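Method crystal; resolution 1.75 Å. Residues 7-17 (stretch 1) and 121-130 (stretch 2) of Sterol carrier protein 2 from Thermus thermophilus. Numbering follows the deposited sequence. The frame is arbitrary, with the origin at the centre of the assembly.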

ATOM      1  N   ALA A   7       2.150 -12.839  -6.453  1.00 27.81           N
ATOM      2  CA  ALA A   7       0.976 -13.590  -6.038  1.00 29.91           C
ATOM      3  C   ALA A   7       0.192 -12.807  -4.985  1.00 28.26           C
ATOM      4  O   ALA A   7      -1.040 -12.795  -4.990  1.00 24.35           O
ATOM      5  N   TRP A   8       0.916 -12.147  -4.088  1.00 23.63           N
ATOM      6  CA  TRP A   8       0.288 -11.362  -3.030  1.00 25.84           C
ATOM      7  C   TRP A   8      -0.420 -10.161  -3.654  1.00 23.22           C
ATOM      8  O   TRP A   8      -1.583  -9.888  -3.362  1.00 25.12           O
ATOM      9  N   ALA A   9       0.293  -9.455  -4.522  1.00 23.77           N
ATOM     10  CA  ALA A   9      -0.258  -8.282  -5.194  1.00 24.51           C
ATOM     11  C   ALA A   9      -1.582  -8.599  -5.879  1.00 28.00           C
ATOM     12  O   ALA A   9      -2.538  -7.822  -5.786  1.00 22.69           O
ATOM     13  N   GLN A  10      -1.626  -9.730  -6.579  1.00 24.60           N
ATOM     14  CA  GLN A  10      -2.838 -10.148  -7.274  1.00 24.65           C
ATOM     15  C   GLN A  10      -3.949 -10.474  -6.292  1.00 22.60           C
ATOM     16  O   GLN A  10      -5.098 -10.091  -6.496  1.00 20.11           O
ATOM     17  N   ALA A  11      -3.608 -11.187  -5.226  1.00 21.45           N
ATOM     18  CA  ALA A  11      -4.600 -11.559  -4.230  1.00 21.56           C
ATOM     19  C   ALA A  11      -5.129 -10.323  -3.511  1.00 19.82           C
ATOM     20  O   ALA A  11      -6.286 -10.285  -3.099  1.00 20.19           O
ATOM     21  N   TYR A  12      -4.267  -9.320  -3.360  1.00 16.88           N
ATOM     22  CA  TYR A  12      -4.637  -8.080  -2.678  1.00 19.37           C
ATOM     23  C   TYR A  12      -5.625  -7.279  -3.530  1.00 18.23           C
ATOM     24  O   TYR A  12      -6.637  -6.794  -3.026  1.00 19.82           O
ATOM     25  N   CYS A  13      -5.334  -7.153  -4.820  1.00 17.39           N
ATOM     26  CA  CYS A  13      -6.219  -6.419  -5.730  1.00 20.72           C
ATOM     27  C   CYS A  13      -7.597  -7.062  -5.690  1.00 18.80           C
ATOM     28  O   CYS A  13      -8.608  -6.371  -5.586  1.00 17.70           O
ATOM     29  N   ARG A  14      -7.639  -8.389  -5.746  1.00 21.94           N
ATOM     30  CA  ARG A  14      -8.906  -9.107  -5.699  1.00 20.10           C
ATOM     31  C   ARG A  14      -9.639  -8.848  -4.388  1.00 21.30           C
ATOM     32  O   ARG A  14     -10.843  -8.592  -4.386  1.00 19.90           O
ATOM     33  N   LYS A  15      -8.917  -8.912  -3.270  1.00 19.92           N
ATOM     34  CA  LYS A  15      -9.521  -8.678  -1.961  1.00 17.66           C
ATOM     35  C   LYS A  15     -10.102  -7.271  -1.857  1.00 17.52           C
ATOM     36  O   LYS A  15     -11.149  -7.067  -1.242  1.00 17.64           O
ATOM     37  N   LEU A  16      -9.414  -6.302  -2.450  1.00 17.58           N
ATOM     38  CA  LEU A  16      -9.899  -4.925  -2.430  1.00 13.90           C
ATOM     39  C   LEU A  16     -11.180  -4.813  -3.244  1.00 15.04           C
ATOM     40  O   LEU A  16     -12.090  -4.092  -2.872  1.00 14.89           O
ATOM     41  N   ASN A  17     -11.251  -5.521  -4.365  1.00 16.13           N
ATOM     42  CA  ASN A  17     -12.457  -5.461  -5.176  1.00 16.62           C
ATOM     43  C   ASN A  17     -13.624  -6.156  -4.485  1.00 17.35           C
ATOM     44  O   ASN A  17     -14.769  -5.879  -4.793  1.00 17.07           O
ATOM     45  N   GLU A 121      -8.774   1.433   5.382  1.00 17.26           N
ATOM     46  CA  GLU A 121      -9.338   0.230   4.779  1.00 15.18           C
ATOM     47  C   GLU A 121      -8.315  -0.531   3.928  1.00 17.43           C
ATOM     48  O   GLU A 121      -8.282  -1.764   3.945  1.00 15.32           O
ATOM     49  N   LEU A 122      -7.489   0.197   3.180  1.00 15.85           N
ATOM     50  CA  LEU A 122      -6.459  -0.440   2.355  1.00 15.51           C
ATOM     51  C   LEU A 122      -5.626  -1.346   3.241  1.00 14.64           C
ATOM     52  O   LEU A 122      -5.328  -2.496   2.894  1.00 14.15           O
ATOM     53  N   VAL A 123      -5.246  -0.816   4.398  1.00 13.95           N
ATOM     54  CA  VAL A 123      -4.430  -1.564   5.340  1.00 15.43           C
ATOM     55  C   VAL A 123      -5.198  -2.720   5.984  1.00 16.77           C
ATOM     56  O   VAL A 123      -4.666  -3.826   6.119  1.00 16.67           O
ATOM     57  N   LYS A 124      -6.441  -2.471   6.381  1.00 16.85           N
ATOM     58  CA  LYS A 124      -7.251  -3.524   6.992  1.00 18.56           C
ATOM     59  C   LYS A 124      -7.433  -4.678   6.010  1.00 18.22           C
ATOM     60  O   LYS A 124      -7.390  -5.846   6.404  1.00 18.95           O
ATOM     61  N   VAL A 125      -7.636  -4.364   4.732  1.00 16.34           N
ATOM     62  CA  VAL A 125      -7.809  -5.412   3.729  1.00 18.37           C
ATOM     63  C   VAL A 125      -6.508  -6.189   3.519  1.00 18.73           C
ATOM     64  O   VAL A 125      -6.522  -7.417   3.399  1.00 21.35           O
ATOM     65  N   ALA A 126      -5.386  -5.474   3.488  1.00 17.48           N
ATOM     66  CA  ALA A 126      -4.086  -6.110   3.291  1.00 19.51           C
ATOM     67  C   ALA A 126      -3.865  -7.174   4.359  1.00 20.53           C
ATOM     68  O   ALA A 126      -3.366  -8.263   4.076  1.00 20.08           O
ATOM     69  N   ARG A 127      -4.256  -6.846   5.585  1.00 24.32           N
ATOM     70  CA  ARG A 127      -4.097  -7.751   6.717  1.00 27.35           C
ATOM     71  C   ARG A 127      -4.840  -9.079   6.536  1.00 32.10           C
ATOM     72  O   ARG A 127      -4.415 -10.105   7.072  1.00 26.63           O
ATOM     73  N   GLU A 128      -5.930  -9.057   5.770  1.00 29.89           N
ATOM     74  CA  GLU A 128      -6.744 -10.254   5.543  1.00 33.07           C
ATOM     75  C   GLU A 128      -6.355 -11.081   4.321  1.00 32.94           C
ATOM     76  O   GLU A 128      -7.014 -12.077   3.998  1.00 35.28           O
ATOM     77  N   VAL A 129      -5.289 -10.677   3.643  1.00 28.69           N
ATOM     78  CA  VAL A 129      -4.823 -11.407   2.474  1.00 27.19           C
ATOM     79  C   VAL A 129      -4.023 -12.616   2.935  1.00 32.88           C
ATOM     80  O   VAL A 129      -3.191 -12.507   3.832  1.00 30.95           O
ATOM     81  N   ALA A 130      -4.280 -13.765   2.319  1.00 38.42           N
ATOM     82  CA  ALA A 130      -3.579 -14.996   2.674  1.00 41.01           C
ATOM     83  C   ALA A 130      -2.078 -14.812   2.516  1.00 46.51           C
ATOM     84  O   ALA A 130      -1.360 -14.972   3.530  1.00 49.85           O
ATOM     85  OXT ALA A 130      -1.639 -14.504   1.382  1.00 46.25           O
TER

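Where a helix meets a chain terminus, an aromatic side chain can fill the gap with its ring and spend its polar atom on the backbone opposite. The carboxy-terminal segment of this sterol carrier protein 2 packs on helix 7-17 in this way, the two helices crossing at 121° with their axes 9.5 Å apart at closest approach.

Val129 covers the most surface. It lies past the helical part of the second stretch, points toward the first stretch in the t rotamer, and sends its two methyls to different neighbours. Val129 CG1 meets Trp8 NE1 at 3.5 Å and Ala11 CB at 3.9 Å, while Val129 CG2 reaches Tyr12 CD1 at 3.9 Å.

The CA-to-CB bonds of Tyr12 and Trp8 point sideways, but with chi1 in t their rings come nearer the other stretch. Tyr12 CE1 lies 3.5 Å from Ala126 CA and 3.7 Å from Ala126 CB, and 3.9 Å from Val125 CG1, which sits at the ring edge. The hydroxyl continues past this apolar contact: Tyr12 OH donates a short hydrogen bond of 2.6 Å to Leu122 O. That carbonyl also accepts the helical bond from Ala126 N, so the tyrosine adds a second donor without breaking the helix.

Trp8 CH2 lies 4.0 Å from Ala126 CB. The indole nitrogen is served by a water, through a weak 3.3 Å bond from Trp8 NE1 to the water oxygen; the same water oxygen donates to Ala126 O at 3.1 Å and Val129 O at 2.8 Å, loosely linking the indole to these two backbone carbonyls.

Val125, also t and directed toward the first helix, extends the apolar seam. Val125 CG1 touches Leu16 CD2 and Lys15 CB, both at 3.7 Å, and Leu16 CD2 packs 3.8 Å from Leu122 CD2, both leucines being m,t. Lys15, pointing toward the second stretch as m,m,t,t, brings Lys15 CE within 3.8 Å of Glu128 O.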

ATOM      1  CB  ALA A   7       1.394 -14.950  -5.479  1.00 32.37           C
ATOM      2  CB  TRP A   8       1.346 -10.872  -2.033  1.00 23.14           C
ATOM      3  CG  TRP A   8       0.760 -10.311  -0.778  1.00 24.70           C
ATOM      4  CD1 TRP A   8       0.361 -11.011   0.325  1.00 23.87           C
ATOM      5  CD2 TRP A   8       0.448  -8.937  -0.514  1.00 26.89           C
ATOM      6  NE1 TRP A   8      -0.179 -10.158   1.259  1.00 29.25           N
ATOM      7  CE2 TRP A   8      -0.140  -8.880   0.767  1.00 23.71           C
ATOM      8  CE3 TRP A   8       0.606  -7.749  -1.240  1.00 22.22           C
ATOM      9  CZ2 TRP A   8      -0.572  -7.679   1.343  1.00 30.39           C
ATOM     10  CZ3 TRP A   8       0.175  -6.554  -0.668  1.00 26.95           C
ATOM     11  CH2 TRP A   8      -0.406  -6.529   0.611  1.00 27.40           C
ATOM     12  CB  ALA A   9       0.728  -7.751  -6.207  1.00 18.77           C
ATOM     13  CB  GLN A  10      -2.570 -11.386  -8.134  1.00 26.81           C
ATOM     14  CG  GLN A  10      -1.670 -11.148  -9.330  1.00 35.68           C
ATOM     15  CD  GLN A  10      -1.468 -12.418 -10.137  1.00 44.27           C
ATOM     16  OE1 GLN A  10      -2.434 -13.039 -10.583  1.00 48.55           O
ATOM     17  NE2 GLN A  10      -0.213 -12.815 -10.323  1.00 46.54           N
ATOM     18  CB  ALA A  11      -3.997 -12.533  -3.217  1.00 25.36           C
ATOM     19  CB  TYR A  12      -3.374  -7.268  -2.399  1.00 19.75           C
ATOM     20  CG  TYR A  12      -3.576  -5.979  -1.638  1.00 15.14           C
ATOM     21  CD1 TYR A  12      -4.583  -5.852  -0.678  1.00 13.19           C
ATOM     22  CD2 TYR A  12      -2.693  -4.914  -1.812  1.00 21.58           C
ATOM     23  CE1 TYR A  12      -4.698  -4.698   0.096  1.00 13.06           C
ATOM     24  CE2 TYR A  12      -2.796  -3.761  -1.046  1.00 20.32           C
ATOM     25  CZ  TYR A  12      -3.794  -3.659  -0.093  1.00 20.08           C
ATOM     26  OH  TYR A  12      -3.851  -2.539   0.699  1.00 19.38           O
ATOM     27  CB  CYS A  13      -5.655  -6.449  -7.151  1.00 20.12           C
ATOM     28  SG  CYS A  13      -6.345  -5.281  -8.390  1.00 25.41           S
ATOM     29  CB  ARG A  14      -8.669 -10.612  -5.869  1.00 29.41           C
ATOM     30  CG  ARG A  14      -9.946 -11.421  -5.884  1.00 30.85           C
ATOM     31  CD  ARG A  14      -9.674 -12.901  -6.084  1.00 35.23           C
ATOM     32  NE  ARG A  14     -10.919 -13.654  -6.199  1.00 40.34           N
ATOM     33  CZ  ARG A  14     -10.997 -14.982  -6.182  1.00 48.74           C
ATOM     34  NH1 ARG A  14      -9.895 -15.715  -6.054  1.00 47.29           N
ATOM     35  NH2 ARG A  14     -12.177 -15.577  -6.287  1.00 48.66           N
ATOM     36  CB  LYS A  15      -8.495  -8.889  -0.847  1.00 23.70           C
ATOM     37  CG  LYS A  15      -8.414 -10.317  -0.337  1.00 33.01           C
ATOM     38  CD  LYS A  15      -9.687 -10.718   0.405  1.00 34.89           C
ATOM     39  CE  LYS A  15      -9.506 -12.068   1.091  1.00 42.61           C
ATOM     40  NZ  LYS A  15     -10.680 -12.462   1.925  1.00 39.44           N
ATOM     41  CB  LEU A  16      -8.842  -3.971  -2.999  1.00 15.59           C
ATOM     42  CG  LEU A  16      -7.628  -3.687  -2.106  1.00 13.67           C
ATOM     43  CD1 LEU A  16      -6.599  -2.899  -2.898  1.00 14.66           C
ATOM     44  CD2 LEU A  16      -8.068  -2.898  -0.855  1.00 11.31           C
ATOM     45  CB  ASN A  17     -12.213  -6.071  -6.565  1.00 14.72           C
ATOM     46  CG  ASN A  17     -11.466  -5.125  -7.494  1.00 17.20           C
ATOM     47  OD1 ASN A  17     -11.783  -3.936  -7.566  1.00 20.23           O
ATOM     48  ND2 ASN A  17     -10.479  -5.641  -8.205  1.00 15.96           N
ATOM     49  CB  GLU A 121     -10.573   0.569   3.929  1.00 14.09           C
ATOM     50  CG  GLU A 121     -11.833   0.910   4.728  1.00 19.04           C
ATOM     51  CD  GLU A 121     -12.245  -0.200   5.689  1.00 27.36           C
ATOM     52  OE1 GLU A 121     -11.929  -1.378   5.420  1.00 28.73           O
ATOM     53  OE2 GLU A 121     -12.895   0.106   6.708  1.00 24.73           O
ATOM     54  CB  LEU A 122      -5.532   0.611   1.726  1.00 15.06           C
ATOM     55  CG  LEU A 122      -5.981   1.320   0.444  1.00 21.47           C
ATOM     56  CD1 LEU A 122      -5.004   2.432   0.098  1.00 16.39           C
ATOM     57  CD2 LEU A 122      -6.047   0.308  -0.705  1.00 23.75           C
ATOM     58  CB  VAL A 123      -3.858  -0.623   6.414  1.00 13.76           C
ATOM     59  CG1 VAL A 123      -3.180  -1.422   7.516  1.00 15.49           C
ATOM     60  CG2 VAL A 123      -2.843   0.327   5.761  1.00 17.35           C
ATOM     61  CB  LYS A 124      -8.626  -2.986   7.417  1.00 17.02           C
ATOM     62  CG  LYS A 124      -8.607  -2.085   8.647  1.00 18.03           C
ATOM     63  CD  LYS A 124     -10.018  -1.653   9.011  1.00 21.49           C
ATOM     64  CE  LYS A 124     -10.034  -0.767  10.251  1.00 30.84           C
ATOM     65  NZ  LYS A 124     -11.420  -0.312  10.539  1.00 37.57           N
ATOM     66  CB  VAL A 125      -8.291  -4.825   2.368  1.00 16.29           C
ATOM     67  CG1 VAL A 125      -8.197  -5.878   1.260  1.00 17.91           C
ATOM     68  CG2 VAL A 125      -9.732  -4.346   2.506  1.00 15.28           C
ATOM     69  CB  ALA A 126      -2.979  -5.060   3.360  1.00 16.94           C
ATOM     70  CB  ARG A 127      -4.571  -7.056   8.003  1.00 27.60           C
ATOM     71  CG  ARG A 127      -3.691  -5.880   8.437  1.00 27.49           C
ATOM     72  CD  ARG A 127      -4.379  -4.999   9.479  1.00 34.01           C
ATOM     73  NE  ARG A 127      -4.816  -5.754  10.653  1.00 28.74           N
ATOM     74  CZ  ARG A 127      -5.501  -5.232  11.667  1.00 30.68           C
ATOM     75  NH1 ARG A 127      -5.830  -3.945  11.661  1.00 23.92           N
ATOM     76  NH2 ARG A 127      -5.866  -6.000  12.686  1.00 32.25           N
ATOM     77  CB  GLU A 128      -8.223  -9.860   5.448  1.00 31.01           C
ATOM     78  CG  GLU A 128      -8.718  -9.085   6.666  1.00 38.76           C
ATOM     79  CD  GLU A 128      -8.599  -9.874   7.969  1.00 43.13           C
ATOM     80  OE1 GLU A 128      -8.726  -9.262   9.049  1.00 41.80           O
ATOM     81  OE2 GLU A 128      -8.384 -11.104   7.915  1.00 47.13           O
ATOM     82  CB  VAL A 129      -3.919 -10.537   1.588  1.00 23.94           C
ATOM     83  CG1 VAL A 129      -3.378 -11.365   0.430  1.00 24.49           C
ATOM     84  CG2 VAL A 129      -4.700  -9.339   1.064  1.00 25.89           C
ATOM     85  CB  ALA A 130      -4.061 -16.144   1.797  1.00 44.44           C
TER
HETATM   86  O   HOH W   1      -1.260 -10.569   4.355  1.00 32.44           O